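Local coordinates for periplasmic binding protein (Roseiflexus sp. RS-1, PDB 5GJ3), which binds heme, here two molecules at once, and probably passes it on to a membrane transporter during bacterial heme acquisition, at residues A93-S97 with L98-Q102; E119-A122 with A123-A127. All blocks are in the same frame, centred on the assembly; numbering follows the deposited sequence.

In the fold
Strand 89-92, an outermost strand of the four-stranded parallel sheet, runs into the loop 93-97, and contact 1 turns that loop into helix 100-111. After a short connection the chain enters helix 115-136, and contact 2 lies on its N-terminal and middle turns. Each contact is local, and the two follow in series along the chain without nesting or crossing. In space the helices meet side by side: Pro101 CB lies 3.9 Å from Val125 CG1. Helix 115-136 then leads to strand 144-151 of the mixed sheet, consistent with the helical connection between two lobes found in the class of periplasmic binding proteins that carry heme, siderophores and vitamin B12.

Contact 1: A93-S97 with L98-Q102; sequences ADPPS and LDAPQ. With ZN (zinc ion), chain D.
Ser97 and Asp99 form a local capping contact where the loop after strand 89-92 turns into helix 100-111. Ser97 OG accepts from Asp99 N at 2.9 Å, an ST turn. With chi1 at 158°, OG lies opposite the backbone N and beside the carbonyl carbon, swung forward toward the amide it receives. The same residue also works through its backbone: Ser97 O takes the Ala100 N-H at 3.2 Å, the donor standing above the carbonyl plane, which closes a type I beta turn from Ser97 to Ala100. Two acceptors of one residue thus serve two N-H groups of the turn that leads into the helix. Replacing Ser97 by an alanine would probably leave the Asp99 amide without its side-chain acceptor, the ST turn being lost while the backbone bond to Ala100 could remain. The methyl of Ala100 points back into the loop, its CB 3.5 Å from Pro95 O and 4.2 Å from Pro95 CG. Further back, Asp94 OD2 binds zinc at 2.0 Å, a site completed by Asp14, Asp70 and a water, the last at 1.9 Å from the metal. The other oxygen, Asp94 OD1, forms a salt bridge with Lys104 of helix 100-111 and lies 3.9 Å from Ala100 CB.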
loop_
_atom_site.group_PDB
_atom_site.type_symbol
_atom_site.label_atom_id
_atom_site.label_comp_id
_atom_site.label_asym_id
_atom_site.label_seq_id
_atom_site.Cartn_x
_atom_site.Cartn_y
_atom_site.Cartn_z
ATOM N N ALA A 93 12.766 -6.832 -4.706
ATOM C CA ALA A 93 11.456 -7.131 -5.339
ATOM C C ALA A 93 10.333 -6.626 -4.459
ATOM O O ALA A 93 10.483 -6.514 -3.227
ATOM C CB ALA A 93 11.294 -8.639 -5.578
ATOM N N ASP A 94 9.187 -6.354 -5.064
ATOM C CA ASP A 94 7.982 -6.040 -4.264
ATOM C C ASP A 94 6.748 -6.668 -4.910
ATOM O O ASP A 94 5.923 -5.925 -5.432
ATOM C CB ASP A 94 7.802 -4.512 -4.184
ATOM C CG ASP A 94 6.708 -4.078 -3.179
ATOM O OD1 ASP A 94 6.187 -4.908 -2.357
ATOM O OD2 ASP A 94 6.386 -2.873 -3.229
ATOM N N PRO A 95 6.646 -8.017 -4.921
ATOM C CA PRO A 95 5.533 -8.760 -5.520
ATOM C C PRO A 95 4.182 -8.464 -4.792
ATOM O O PRO A 95 4.181 -8.076 -3.617
ATOM C CB PRO A 95 5.957 -10.222 -5.308
ATOM C CG PRO A 95 6.766 -10.172 -4.022
ATOM C CD PRO A 95 7.599 -8.932 -4.270
ATOM N N PRO A 96 3.042 -8.637 -5.489
ATOM C CA PRO A 96 1.705 -8.599 -4.858
ATOM C C PRO A 96 1.434 -9.911 -4.095
ATOM O O PRO A 96 0.741 -10.791 -4.590
ATOM C CB PRO A 96 0.773 -8.432 -6.066
ATOM C CG PRO A 96 1.508 -9.148 -7.176
ATOM C CD PRO A 96 2.958 -8.806 -6.955
ATOM N N SER A 97 1.967 -10.019 -2.878
ATOM C CA SER A 97 2.005 -11.258 -2.134
ATOM C C SER A 97 2.051 -10.909 -0.626
ATOM O O SER A 97 2.673 -9.890 -0.244
ATOM C CB SER A 97 3.301 -11.964 -2.532
ATOM O OG SER A 97 3.695 -12.895 -1.559
ATOM N N LEU A 98 1.448 -11.750 0.221
ATOM C CA LEU A 98 1.563 -11.592 1.664
ATOM C C LEU A 98 2.951 -11.975 2.197
ATOM O O LEU A 98 3.216 -11.767 3.351
ATOM C CB LEU A 98 0.494 -12.393 2.425
ATOM C CG LEU A 98 -0.893 -11.761 2.381
ATOM C CD1 LEU A 98 -1.804 -12.628 3.203
ATOM C CD2 LEU A 98 -0.878 -10.360 2.931
ATOM N N ASP A 99 3.806 -12.525 1.351
ATOM C CA ASP A 99 5.241 -12.676 1.664
ATOM C C ASP A 99 6.120 -11.408 1.458
ATOM O O ASP A 99 7.263 -11.362 1.939
ATOM C CB ASP A 99 5.821 -13.789 0.787
ATOM C CG ASP A 99 5.372 -15.154 1.231
ATOM O OD1 ASP A 99 4.980 -15.296 2.408
ATOM O OD2 ASP A 99 5.411 -16.088 0.401
ATOM N N ALA A 100 5.632 -10.426 0.699
ATOM C CA ALA A 100 6.401 -9.185 0.475
ATOM C C ALA A 100 6.825 -8.425 1.774
ATOM O O ALA A 100 7.979 -7.984 1.852
ATOM C CB ALA A 100 5.673 -8.245 -0.501
ATOM N N PRO A 101 5.924 -8.275 2.782
ATOM C CA PRO A 101 6.339 -7.546 4.012
ATOM C C PRO A 101 7.646 -8.141 4.603
ATOM O O PRO A 101 8.641 -7.431 4.778
ATOM C CB PRO A 101 5.135 -7.745 4.972
ATOM C CG PRO A 101 3.976 -7.828 4.017
ATOM C CD PRO A 101 4.513 -8.721 2.883
ATOM N N GLN A 102 7.646 -9.439 4.842
ATOM C CA GLN A 102 8.820 -10.140 5.413
ATOM C C GLN A 102 10.097 -10.016 4.515
ATOM O O GLN A 102 11.221 -9.801 4.985
ATOM C CB GLN A 102 8.398 -11.593 5.690
ATOM C CG GLN A 102 9.460 -12.670 5.663
ATOM C CD GLN A 102 9.947 -13.114 4.273
ATOM O OE1 GLN A 102 11.162 -13.153 4.036
ATOM N NE2 GLN A 102 9.016 -13.469 3.364
HETATM ZN ZN ZN D . 7.203 -1.096 -2.620
HETATM O O HOH W 1 6.969 0.527 -3.674
#

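Contact 2: E119-A122 with A123-A127; sequences ERLA and AQVEA
Beyond the oxygen of the flat Leu121 peptide carbonyl, Val125 CG2 comes in obliquely from one side of the plane, 3.2 Å from Leu121 O, and Gln124 CB from the other, 3.6 Å from the same oxygen. Between them, only 17° from the carbonyl plane, comes the Val125 N-H, bonded to Leu121 O at 2.9 Å. This is the i to i+4 pattern of an alpha helix, here in helix 115-136, and four successive bonds of the kind join 119-122 to 123-127, from Ala123 N to Glu119 O through Glu126 N to Ala122 O.

Side chains follow the same spacing. Val125 has CG1 anti to its backbone N (chi1 175°), which turns CG2 back along the helix, where it also meets Leu121 CD1 at 4.2 Å. These two residues form an apolar strip that packs on helix 100-111: Leu121 touches Ile105, while Val125 touches both Pro101 and Ile105. Polar ends find partners elsewhere, Glu119 in a salt bridge with Arg106 of that helix and Gln124 in a hydrogen bond from NE2 to Glu128, one turn further on. Ala123, on an exposed side, sets its CB 3.2 Å from Glu119 O.

The Ala122 carbonyl is flanked in a similar way: beyond its oxygen Val125 CB stands on one side of the plane, 3.8 Å from Ala122 O, and on the other Glu126 CG, beside its own backbone N at chi1 -61°, approaches that oxygen to 3.1 Å.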
loop_
_atom_site.group_PDB
_atom_site.type_symbol
_atom_site.label_atom_id
_atom_site.label_comp_id
_atom_site.label_asym_id
_atom_site.label_seq_id
_atom_site.Cartn_x
_atom_site.Cartn_y
_atom_site.Cartn_z
ATOM N N GLU A 119 14.744 -9.880 11.869
ATOM C CA GLU A 119 14.004 -11.131 12.223
ATOM C C GLU A 119 12.893 -10.900 13.248
ATOM O O GLU A 119 11.803 -11.439 13.102
ATOM C CB GLU A 119 14.935 -12.247 12.719
ATOM C CG GLU A 119 15.895 -12.724 11.661
ATOM C CD GLU A 119 15.201 -13.108 10.368
ATOM O OE1 GLU A 119 14.418 -14.076 10.380
ATOM O OE2 GLU A 119 15.421 -12.448 9.332
ATOM N N ARG A 120 13.176 -10.065 14.240
ATOM C CA ARG A 120 12.199 -9.647 15.226
ATOM C C ARG A 120 11.027 -8.880 14.564
ATOM O O ARG A 120 9.895 -9.240 14.791
ATOM C CB ARG A 120 12.898 -8.797 16.311
ATOM C CG ARG A 120 12.138 -8.551 17.606
ATOM C CD ARG A 120 12.573 -7.227 18.281
ATOM N NE ARG A 120 14.014 -7.158 18.595
ATOM C CZ ARG A 120 14.730 -6.031 18.722
ATOM N NH1 ARG A 120 14.168 -4.840 18.550
ATOM N NH2 ARG A 120 16.026 -6.089 19.005
ATOM N N LEU A 121 11.272 -7.838 13.763
ATOM C CA LEU A 121 10.172 -7.176 13.025
ATOM C C LEU A 121 9.374 -8.109 12.073
ATOM O O LEU A 121 8.130 -8.062 12.063
ATOM C CB LEU A 121 10.683 -5.945 12.285
ATOM C CG LEU A 121 9.616 -5.023 11.711
ATOM C CD1 LEU A 121 8.602 -4.596 12.789
ATOM C CD2 LEU A 121 10.251 -3.812 11.027
ATOM N N ALA A 122 10.054 -8.929 11.260
ATOM C CA ALA A 122 9.364 -9.837 10.329
ATOM C C ALA A 122 8.464 -10.839 11.087
ATOM O O ALA A 122 7.354 -11.092 10.650
ATOM C CB ALA A 122 10.339 -10.617 9.454
ATOM N N ALA A 123 8.973 -11.409 12.186
ATOM C CA ALA A 123 8.234 -12.393 13.028
ATOM C C ALA A 123 6.950 -11.750 13.587
ATOM O O ALA A 123 5.917 -12.386 13.609
ATOM C CB ALA A 123 9.125 -12.885 14.164
ATOM N N GLN A 124 7.039 -10.494 14.024
ATOM C CA GLN A 124 5.881 -9.761 14.502
ATOM C C GLN A 124 4.864 -9.451 13.398
ATOM O O GLN A 124 3.656 -9.576 13.611
ATOM C CB GLN A 124 6.331 -8.471 15.186
ATOM C CG GLN A 124 5.217 -7.633 15.807
ATOM C CD GLN A 124 4.381 -8.352 16.886
ATOM O OE1 GLN A 124 4.861 -9.272 17.595
ATOM N NE2 GLN A 124 3.112 -7.920 17.034
ATOM N N VAL A 125 5.346 -8.997 12.236
ATOM C CA VAL A 125 4.467 -8.706 11.120
ATOM C C VAL A 125 3.740 -9.984 10.706
ATOM O O VAL A 125 2.518 -9.959 10.558
ATOM C CB VAL A 125 5.209 -8.010 9.958
ATOM C CG1 VAL A 125 4.289 -7.834 8.766
ATOM C CG2 VAL A 125 5.731 -6.648 10.430
ATOM N N GLU A 126 4.470 -11.099 10.586
ATOM C CA GLU A 126 3.876 -12.394 10.230
ATOM C C GLU A 126 2.848 -12.876 11.262
ATOM O O GLU A 126 1.821 -13.442 10.868
ATOM C CB GLU A 126 4.935 -13.487 10.053
ATOM C CG GLU A 126 5.944 -13.197 8.938
ATOM C CD GLU A 126 5.611 -13.831 7.592
ATOM O OE1 GLU A 126 4.611 -14.565 7.495
ATOM O OE2 GLU A 126 6.361 -13.604 6.610
ATOM N N ALA A 127 3.128 -12.663 12.558
ATOM C CA ALA A 127 2.165 -12.933 13.620
ATOM C C ALA A 127 0.911 -12.063 13.481
ATOM O O ALA A 127 -0.191 -12.576 13.625
ATOM C CB ALA A 127 2.788 -12.736 15.009
#